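PDB 1TED: alpha-pyrone synthesis polyketide synthase-like Pks18 from Mycobacterium tuberculosis, which probably builds tri- and tetraketide alpha-pyrones by extending medium- and long-chain aliphatic acyl-CoA starters with malonyl-CoA. Local coordinates for residues 171-183 / 375-387. Residues are numbered along the deposited sequence; the frame is centred on the assembly and turned at random.
Sequences NFMGCAAAMNALG and FAFGPGVTVEGML
M179 turns CG beside its backbone N (chi1 -68°) and bends again at both later torsions, which lays its CG-SD bond along the strand at G385; E384, bent at chi2 (69°), brings its CG against M179 CB, 3.3 Å away. From there M179 SD lies over the peptide of G385, 3.8 Å from G385 C. M386 crosses M179 at about a right angle and, with the rest of its chain nearly straight, brings its SD to 3.7 Å from L182 CD2. The axes of helix segment 177-183 and strand segment 382-387 approach to 7.4 Å, at 55°. This helix is one of the buried central helices of the layered alpha-beta-alpha-beta-alpha thiolase fold, here lying on the beta-hairpin of the C-terminal half. Next to the nucleophile, A176 CB fits against the hairpin, 3.4 Å from E384 CB and 3.7 Å from A376 CB; helix 349-361 also covers A376 and M179 through L352. The E384 carboxylate runs on beside the N180 side chain, and its OE2 is hydrogen-bonded to S254. C175, the nucleophile by similarity, is tied to the strand through water: its N donates to a water (2.7 Å) that in turn donates to F377 O. Beyond the strand end, at a G1 beta bulge formed by V381 and T382 opposite G378, P379 sets its ring edge against the backbone before the nucleophile, CD 3.5 Å from M173 O.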
# COMPACT_ATOMS: atom_id res chain seq x y z
N ASN A 171 1.72 2.60 0.85
CA ASN A 171 2.93 3.17 1.41
C ASN A 171 4.09 3.22 0.41
O ASN A 171 4.16 2.41 -0.53
CB ASN A 171 3.38 2.36 2.63
CG ASN A 171 2.38 2.43 3.77
OD1 ASN A 171 2.07 3.50 4.29
ND2 ASN A 171 1.87 1.27 4.16
N PHE A 172 4.99 4.18 0.62
CA PHE A 172 6.18 4.36 -0.19
C PHE A 172 6.04 4.54 -1.70
O PHE A 172 6.93 4.15 -2.46
CB PHE A 172 7.19 3.24 0.10
CG PHE A 172 8.24 3.62 1.12
CD1 PHE A 172 8.07 4.74 1.92
CD2 PHE A 172 9.39 2.85 1.27
CE1 PHE A 172 9.03 5.10 2.86
CE2 PHE A 172 10.36 3.20 2.21
CZ PHE A 172 10.18 4.33 3.00
N MET A 173 4.93 5.13 -2.13
CA MET A 173 4.77 5.41 -3.54
C MET A 173 5.06 6.91 -3.70
O MET A 173 4.80 7.52 -4.74
CB MET A 173 3.37 5.02 -4.03
CG MET A 173 3.16 3.50 -3.99
SD MET A 173 1.91 2.83 -5.08
CE MET A 173 2.90 2.56 -6.56
N GLY A 174 5.60 7.49 -2.63
CA GLY A 174 6.00 8.89 -2.62
C GLY A 174 5.07 10.04 -2.97
O GLY A 174 3.88 10.05 -2.67
N CYS A 175 5.66 11.04 -3.62
CA CYS A 175 4.97 12.26 -4.01
C CYS A 175 3.83 12.06 -4.98
O CYS A 175 2.95 12.92 -5.09
CB CYS A 175 5.98 13.27 -4.61
SG CYS A 175 7.30 13.82 -3.48
N ALA A 176 3.81 10.93 -5.68
CA ALA A 176 2.75 10.66 -6.66
C ALA A 176 1.67 9.70 -6.16
O ALA A 176 0.81 9.28 -6.94
CB ALA A 176 3.37 10.13 -7.96
N ALA A 177 1.69 9.38 -4.87
CA ALA A 177 0.74 8.42 -4.30
C ALA A 177 -0.75 8.81 -4.38
O ALA A 177 -1.62 7.94 -4.36
CB ALA A 177 1.12 8.12 -2.86
N ALA A 178 -1.05 10.09 -4.48
CA ALA A 178 -2.45 10.49 -4.57
C ALA A 178 -3.03 9.92 -5.85
O ALA A 178 -4.21 9.57 -5.88
CB ALA A 178 -2.58 12.01 -4.57
N MET A 179 -2.21 9.81 -6.89
CA MET A 179 -2.66 9.25 -8.17
C MET A 179 -2.91 7.73 -8.11
O MET A 179 -3.89 7.25 -8.68
CB MET A 179 -1.66 9.56 -9.28
CG MET A 179 -1.57 11.04 -9.66
SD MET A 179 -3.13 11.72 -10.27
CE MET A 179 -3.83 12.40 -8.78
N ASN A 180 -2.02 6.99 -7.45
CA ASN A 180 -2.17 5.54 -7.33
C ASN A 180 -3.41 5.27 -6.48
O ASN A 180 -4.20 4.37 -6.78
CB ASN A 180 -0.95 4.91 -6.63
CG ASN A 180 0.36 5.14 -7.38
OD1 ASN A 180 0.66 4.46 -8.37
ND2 ASN A 180 1.14 6.11 -6.92
N ALA A 181 -3.57 6.06 -5.42
CA ALA A 181 -4.70 5.93 -4.52
C ALA A 181 -6.00 6.25 -5.27
O ALA A 181 -6.96 5.48 -5.24
CB ALA A 181 -4.51 6.87 -3.32
N LEU A 182 -6.01 7.40 -5.95
CA LEU A 182 -7.18 7.82 -6.72
C LEU A 182 -7.59 6.78 -7.75
O LEU A 182 -8.78 6.55 -7.96
CB LEU A 182 -6.88 9.15 -7.43
CG LEU A 182 -8.00 9.68 -8.32
CD1 LEU A 182 -9.30 9.76 -7.52
CD2 LEU A 182 -7.61 11.06 -8.85
N GLY A 183 -6.60 6.16 -8.40
CA GLY A 183 -6.89 5.15 -9.40
C GLY A 183 -7.61 3.95 -8.81
O GLY A 183 -8.45 3.33 -9.46
N PHE A 375 0.04 15.80 -12.59
CA PHE A 375 1.02 14.74 -12.54
C PHE A 375 2.03 14.99 -11.45
O PHE A 375 2.24 16.13 -11.04
CB PHE A 375 1.72 14.52 -13.90
CG PHE A 375 2.45 15.73 -14.43
CD1 PHE A 375 3.66 16.12 -13.89
CD2 PHE A 375 1.92 16.46 -15.48
CE1 PHE A 375 4.34 17.22 -14.40
CE2 PHE A 375 2.59 17.56 -16.00
CZ PHE A 375 3.80 17.94 -15.46
N ALA A 376 2.63 13.91 -10.97
CA ALA A 376 3.64 13.96 -9.93
C ALA A 376 4.64 12.86 -10.23
O ALA A 376 4.45 12.08 -11.18
CB ALA A 376 2.99 13.75 -8.57
N PHE A 377 5.68 12.78 -9.41
CA PHE A 377 6.73 11.79 -9.62
C PHE A 377 6.94 10.83 -8.45
O PHE A 377 7.15 11.25 -7.32
CB PHE A 377 8.04 12.52 -9.95
CG PHE A 377 7.90 13.46 -11.11
CD1 PHE A 377 7.85 12.98 -12.41
CD2 PHE A 377 7.72 14.83 -10.89
CE1 PHE A 377 7.62 13.85 -13.48
CE2 PHE A 377 7.49 15.71 -11.95
CZ PHE A 377 7.44 15.22 -13.25
N GLY A 378 6.85 9.54 -8.75
CA GLY A 378 7.04 8.52 -7.73
C GLY A 378 8.36 7.80 -7.89
O GLY A 378 9.02 7.93 -8.93
N PRO A 379 8.79 7.04 -6.87
CA PRO A 379 10.06 6.31 -6.94
C PRO A 379 10.19 5.43 -8.17
O PRO A 379 9.19 5.07 -8.81
CB PRO A 379 10.10 5.54 -5.62
CG PRO A 379 8.65 5.47 -5.20
CD PRO A 379 8.12 6.81 -5.58
N GLY A 380 11.43 5.09 -8.50
CA GLY A 380 11.74 4.29 -9.67
C GLY A 380 11.71 5.29 -10.79
O GLY A 380 12.24 5.12 -11.89
N VAL A 381 11.10 6.41 -10.40
CA VAL A 381 10.80 7.56 -11.21
C VAL A 381 9.78 7.09 -12.20
O VAL A 381 10.08 6.51 -13.25
CB VAL A 381 12.01 8.17 -11.89
CG1 VAL A 381 11.53 9.34 -12.73
CG2 VAL A 381 12.99 8.70 -10.85
N THR A 382 8.55 7.32 -11.79
CA THR A 382 7.36 6.97 -12.52
C THR A 382 6.60 8.28 -12.61
O THR A 382 6.52 9.01 -11.63
CB THR A 382 6.50 5.98 -11.71
OG1 THR A 382 7.30 4.84 -11.36
CG2 THR A 382 5.27 5.54 -12.51
N VAL A 383 6.07 8.58 -13.79
CA VAL A 383 5.28 9.78 -13.93
C VAL A 383 3.87 9.31 -13.68
O VAL A 383 3.36 8.41 -14.36
CB VAL A 383 5.35 10.38 -15.34
CG1 VAL A 383 4.49 11.64 -15.39
CG2 VAL A 383 6.80 10.71 -15.71
N GLU A 384 3.23 9.91 -12.68
CA GLU A 384 1.89 9.54 -12.30
C GLU A 384 1.00 10.75 -12.53
O GLU A 384 1.35 11.86 -12.13
CB GLU A 384 1.89 9.14 -10.82
CG GLU A 384 1.02 7.96 -10.48
CD GLU A 384 1.55 6.66 -11.04
OE1 GLU A 384 2.46 6.07 -10.42
OE2 GLU A 384 1.05 6.25 -12.11
N GLY A 385 -0.14 10.56 -13.19
CA GLY A 385 -1.01 11.69 -13.44
C GLY A 385 -2.40 11.36 -13.95
O GLY A 385 -2.80 10.19 -13.99
N MET A 386 -3.13 12.40 -14.34
CA MET A 386 -4.48 12.24 -14.84
C MET A 386 -4.93 13.43 -15.69
O MET A 386 -4.40 14.53 -15.54
CB MET A 386 -5.46 12.10 -13.66
CG MET A 386 -5.78 13.42 -12.94
SD MET A 386 -7.17 13.33 -11.75
CE MET A 386 -6.78 14.64 -10.64
N LEU A 387 -5.88 13.18 -16.58
CA LEU A 387 -6.48 14.23 -17.40
C LEU A 387 -7.79 14.47 -16.66
O LEU A 387 -8.44 13.52 -16.23
CB LEU A 387 -6.79 13.74 -18.83
CG LEU A 387 -7.64 14.70 -19.68
CD1 LEU A 387 -6.86 15.99 -19.96
CD2 LEU A 387 -8.02 14.05 -21.01
O HOH W 1 8.11 10.61 -4.65